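Alpha-galactosidase (PDB 3MI6) probably hydrolyses terminal, non-reducing alpha-D-galactose residues from alpha-D-galactosides, as a tetrameric member of glycosyl hydrolase family 36. Local coordinates at residues D[432-435]-D[436-440]; D[497-500]-D[501-505]. All blocks are in the same frame, centred on the assembly; numbering follows the deposited sequence.

Both contacts are short-range and lie in series in excursions from the catalytic barrel, neither nested nor crossed. Contact 1 (432-440) comes first, in the long loop between strands 417-418 and 447-448, where it closes a tight turn whose leading arm pairs with V448. The chain then runs through helix 454-471 and barrel strand 475-478 before contact 2 (497-505) starts helix 500-518, which leads to the next barrel strand, 523-526. Their centres are 16 Å apart, and they meet where I433 CD1 packs 4.1 Å from Y504 CD2. Each also touches the second subunit, so these two loop regions lie at a subunit interface.

Contact 1 (D[432-435]-D[436-440]); sequences LIHA and PKSTP
H434 reaches across the turn to S438: its NE2 donates to S438 O at 2.8 Å, with an N-H...O angle of 153°. The acceptor lies at the ring edge, near the imidazole plane, whereas NE2 approaches the S438 carbonyl from above its plane, about 45° out of it. With CG swung anti to the backbone N (chi1 178°), the ring extends toward S438 and P440. S438 also grips the arm before it, since A435 O accepts twice from this one residue: S438 N bonds to it at 3.0 Å, and S438 OG at 2.8 Å. The hydroxyl gets there because OG stands between the backbone N and the carbonyl carbon. That places OG 3.6 Å from A435 CB as well, so the methyl packs beside the hydroxyl. Farther out, P440 comes obliquely to the imidazole, its CG 3.7 Å from H434 NE2, while P436 O lies 3.6 Å from H434 CE1. Replacing H434 by alanine would probably leave S438 O without this donor and remove one of the groups packed against P440, setting the far arm freer to swing away. K437 points outward from the turn, and P436 packs on F488. Both arms meet the second subunit: T439 N bonds to E102 of that subunit, and A435 packs on its I100. The backbone bond from S438 N to A435 O closes a type I beta turn, A435 to S438, with proline at its second position, a place that suits proline's fixed phi; the histidine bond braces this turn in a loop of the family 36 catalytic barrel.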
# COMPACT_ATOMS: atom_id res chain seq x y z
N LEU D 432 51.51 -5.62 -7.89
CA LEU D 432 50.26 -6.16 -7.34
C LEU D 432 49.82 -5.49 -6.04
O LEU D 432 50.54 -5.55 -5.05
CB LEU D 432 50.43 -7.65 -7.00
CG LEU D 432 49.77 -8.70 -7.87
CD1 LEU D 432 50.63 -8.95 -9.07
CD2 LEU D 432 49.58 -9.99 -7.09
N ILE D 433 48.64 -4.90 -6.02
CA ILE D 433 48.05 -4.45 -4.77
C ILE D 433 47.95 -5.59 -3.75
O ILE D 433 47.16 -6.52 -3.90
CB ILE D 433 46.65 -3.89 -5.00
CG1 ILE D 433 46.73 -2.68 -5.92
CG2 ILE D 433 45.99 -3.53 -3.68
CD1 ILE D 433 45.42 -1.92 -6.03
N HIS D 434 48.75 -5.51 -2.70
CA HIS D 434 48.79 -6.58 -1.72
C HIS D 434 49.10 -6.06 -0.33
O HIS D 434 50.00 -5.26 -0.17
CB HIS D 434 49.84 -7.60 -2.11
CG HIS D 434 49.98 -8.72 -1.14
ND1 HIS D 434 51.09 -8.89 -0.34
CD2 HIS D 434 49.13 -9.73 -0.83
CE1 HIS D 434 50.93 -9.96 0.41
NE2 HIS D 434 49.75 -10.49 0.14
N ALA D 435 48.36 -6.51 0.68
CA ALA D 435 48.66 -6.13 2.05
C ALA D 435 49.78 -7.02 2.64
O ALA D 435 49.70 -8.25 2.60
CB ALA D 435 47.41 -6.17 2.90
N PRO D 436 50.83 -6.39 3.18
CA PRO D 436 52.08 -7.04 3.58
C PRO D 436 52.03 -8.53 4.00
O PRO D 436 52.80 -9.31 3.40
CB PRO D 436 52.58 -6.13 4.71
CG PRO D 436 52.18 -4.76 4.22
CD PRO D 436 50.89 -4.93 3.41
N LYS D 437 51.21 -8.94 4.96
CA LYS D 437 51.33 -10.34 5.40
C LYS D 437 50.17 -11.24 5.00
O LYS D 437 50.09 -12.41 5.40
CB LYS D 437 51.56 -10.41 6.92
CG LYS D 437 53.04 -10.47 7.32
CD LYS D 437 53.59 -9.09 7.63
CE LYS D 437 53.02 -8.51 8.93
NZ LYS D 437 53.14 -7.02 8.98
N SER D 438 49.27 -10.70 4.20
CA SER D 438 47.99 -11.33 3.97
C SER D 438 48.04 -12.37 2.87
O SER D 438 48.98 -12.40 2.08
CB SER D 438 46.98 -10.26 3.60
OG SER D 438 47.32 -9.69 2.35
N THR D 439 47.02 -13.22 2.85
CA THR D 439 46.86 -14.26 1.83
C THR D 439 46.10 -13.67 0.66
O THR D 439 44.92 -13.37 0.78
CB THR D 439 46.05 -15.43 2.39
OG1 THR D 439 46.57 -15.81 3.67
CG2 THR D 439 46.08 -16.63 1.44
N PRO D 440 46.78 -13.52 -0.48
CA PRO D 440 46.19 -12.91 -1.68
C PRO D 440 44.92 -13.63 -2.11
O PRO D 440 44.90 -14.86 -2.26
CB PRO D 440 47.27 -13.09 -2.75
CG PRO D 440 48.55 -13.26 -1.98
CD PRO D 440 48.15 -13.99 -0.71

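Contact 2 (D[497-500]-D[501-505]); sequences QLEL and PHRYI
E499 and R503, one helical turn apart, lie side by side and point the same way, joined by a salt bridge. E499 OE1, in the guanidinium plane, takes both bonds, from R503 NE at 2.7 Å and R503 NH2 at 3.0 Å. Carboxylate and guanidinium are nearly coplanar, 24° apart, and the arginine's NE edge faces the acid. The other carboxylate oxygen, OE2, accepts from N284 N, and W283 touches both side chains. The looser side is that of R503, partly exposed though its partner E499 is buried, and of L498, partly exposed and met by R99 of the second subunit.

The opposite character appears at L500, P501 and Y504, all buried. L500 O receives Y504 N at 2.7 Å in a nearly straight bond (170°), and R503 N bonds to E499 O at 3.1 Å. L500 CD2 packs against Y504 CB at 4.1 Å. With CG of Y504 anti to the backbone N (chi1 169°), its ring leads away from L500, and its OH bonds to E416; its side chain passes about 5 Å from that of M480, a predicted substrate-binding residue. P501 lacks an N-H, which costs nothing in the first turn, whose N-H groups make no bond within the helix. This is the N-terminal turn of a barrel helix, braced by an i to i+4 salt bridge, in the beta-alpha-beta crossover from strand 475-478 to strand 523-526.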
# COMPACT_ATOMS: atom_id res chain seq x y z
N GLN D 497 47.41 5.40 3.57
CA GLN D 497 46.76 4.20 3.04
C GLN D 497 45.27 4.40 2.71
O GLN D 497 44.74 3.77 1.80
CB GLN D 497 46.98 2.98 3.95
CG GLN D 497 48.41 2.48 3.96
CD GLN D 497 48.89 2.02 2.60
OE1 GLN D 497 48.18 1.32 1.89
NE2 GLN D 497 50.10 2.42 2.24
N LEU D 498 44.61 5.28 3.44
CA LEU D 498 43.21 5.58 3.16
C LEU D 498 43.05 6.43 1.92
O LEU D 498 41.94 6.89 1.63
CB LEU D 498 42.58 6.31 4.34
CG LEU D 498 42.48 5.48 5.60
CD1 LEU D 498 42.00 6.36 6.71
CD2 LEU D 498 41.55 4.31 5.38
N GLU D 499 44.14 6.65 1.20
CA GLU D 499 44.11 7.46 -0.02
C GLU D 499 44.25 6.58 -1.24
O GLU D 499 44.29 7.09 -2.36
CB GLU D 499 45.27 8.45 -0.06
CG GLU D 499 45.15 9.70 0.78
CD GLU D 499 46.46 10.51 0.76
OE1 GLU D 499 47.18 10.43 -0.25
OE2 GLU D 499 46.77 11.21 1.76
N LEU D 500 44.35 5.27 -1.05
CA LEU D 500 44.59 4.37 -2.18
C LEU D 500 43.38 4.37 -3.10
O LEU D 500 43.51 4.62 -4.30
CB LEU D 500 44.89 2.96 -1.70
CG LEU D 500 45.75 2.00 -2.52
CD1 LEU D 500 45.52 0.57 -2.02
CD2 LEU D 500 45.50 2.08 -4.02
N PRO D 501 42.18 4.10 -2.55
CA PRO D 501 41.05 4.02 -3.47
C PRO D 501 40.94 5.24 -4.37
O PRO D 501 40.86 5.07 -5.58
CB PRO D 501 39.85 3.91 -2.53
CG PRO D 501 40.40 3.16 -1.36
CD PRO D 501 41.79 3.72 -1.18
N HIS D 502 40.95 6.45 -3.83
CA HIS D 502 40.82 7.61 -4.69
C HIS D 502 42.00 7.78 -5.65
O HIS D 502 41.82 8.22 -6.79
CB HIS D 502 40.63 8.88 -3.89
CG HIS D 502 40.32 10.07 -4.73
ND1 HIS D 502 41.09 11.21 -4.70
CD2 HIS D 502 39.34 10.30 -5.63
CE1 HIS D 502 40.58 12.10 -5.54
NE2 HIS D 502 39.53 11.56 -6.12
N ARG D 503 43.19 7.44 -5.19
CA ARG D 503 44.38 7.62 -6.00
C ARG D 503 44.33 6.64 -7.16
O ARG D 503 44.65 6.99 -8.29
CB ARG D 503 45.65 7.44 -5.17
CG ARG D 503 46.03 8.66 -4.36
CD ARG D 503 47.23 8.39 -3.48
NE ARG D 503 47.62 9.60 -2.76
CZ ARG D 503 48.43 10.53 -3.25
NH1 ARG D 503 48.94 10.39 -4.47
NH2 ARG D 503 48.74 11.60 -2.52
N TYR D 504 43.92 5.41 -6.86
CA TYR D 504 43.82 4.39 -7.88
C TYR D 504 42.89 4.90 -8.98
O TYR D 504 43.17 4.77 -10.18
CB TYR D 504 43.27 3.11 -7.27
CG TYR D 504 42.87 2.05 -8.27
CD1 TYR D 504 41.76 2.22 -9.08
CD2 TYR D 504 43.59 0.87 -8.38
CE1 TYR D 504 41.38 1.26 -9.98
CE2 TYR D 504 43.23 -0.10 -9.27
CZ TYR D 504 42.12 0.09 -10.07
OH TYR D 504 41.74 -0.88 -10.97
N ILE D 505 41.79 5.51 -8.57
CA ILE D 505 40.87 6.06 -9.53
C ILE D 505 41.51 7.21 -10.34
O ILE D 505 41.47 7.20 -11.57
CB ILE D 505 39.48 6.34 -8.86
CG1 ILE D 505 38.46 5.33 -9.39
CG2 ILE D 505 38.98 7.76 -9.05
CD1 ILE D 505 38.57 5.10 -10.87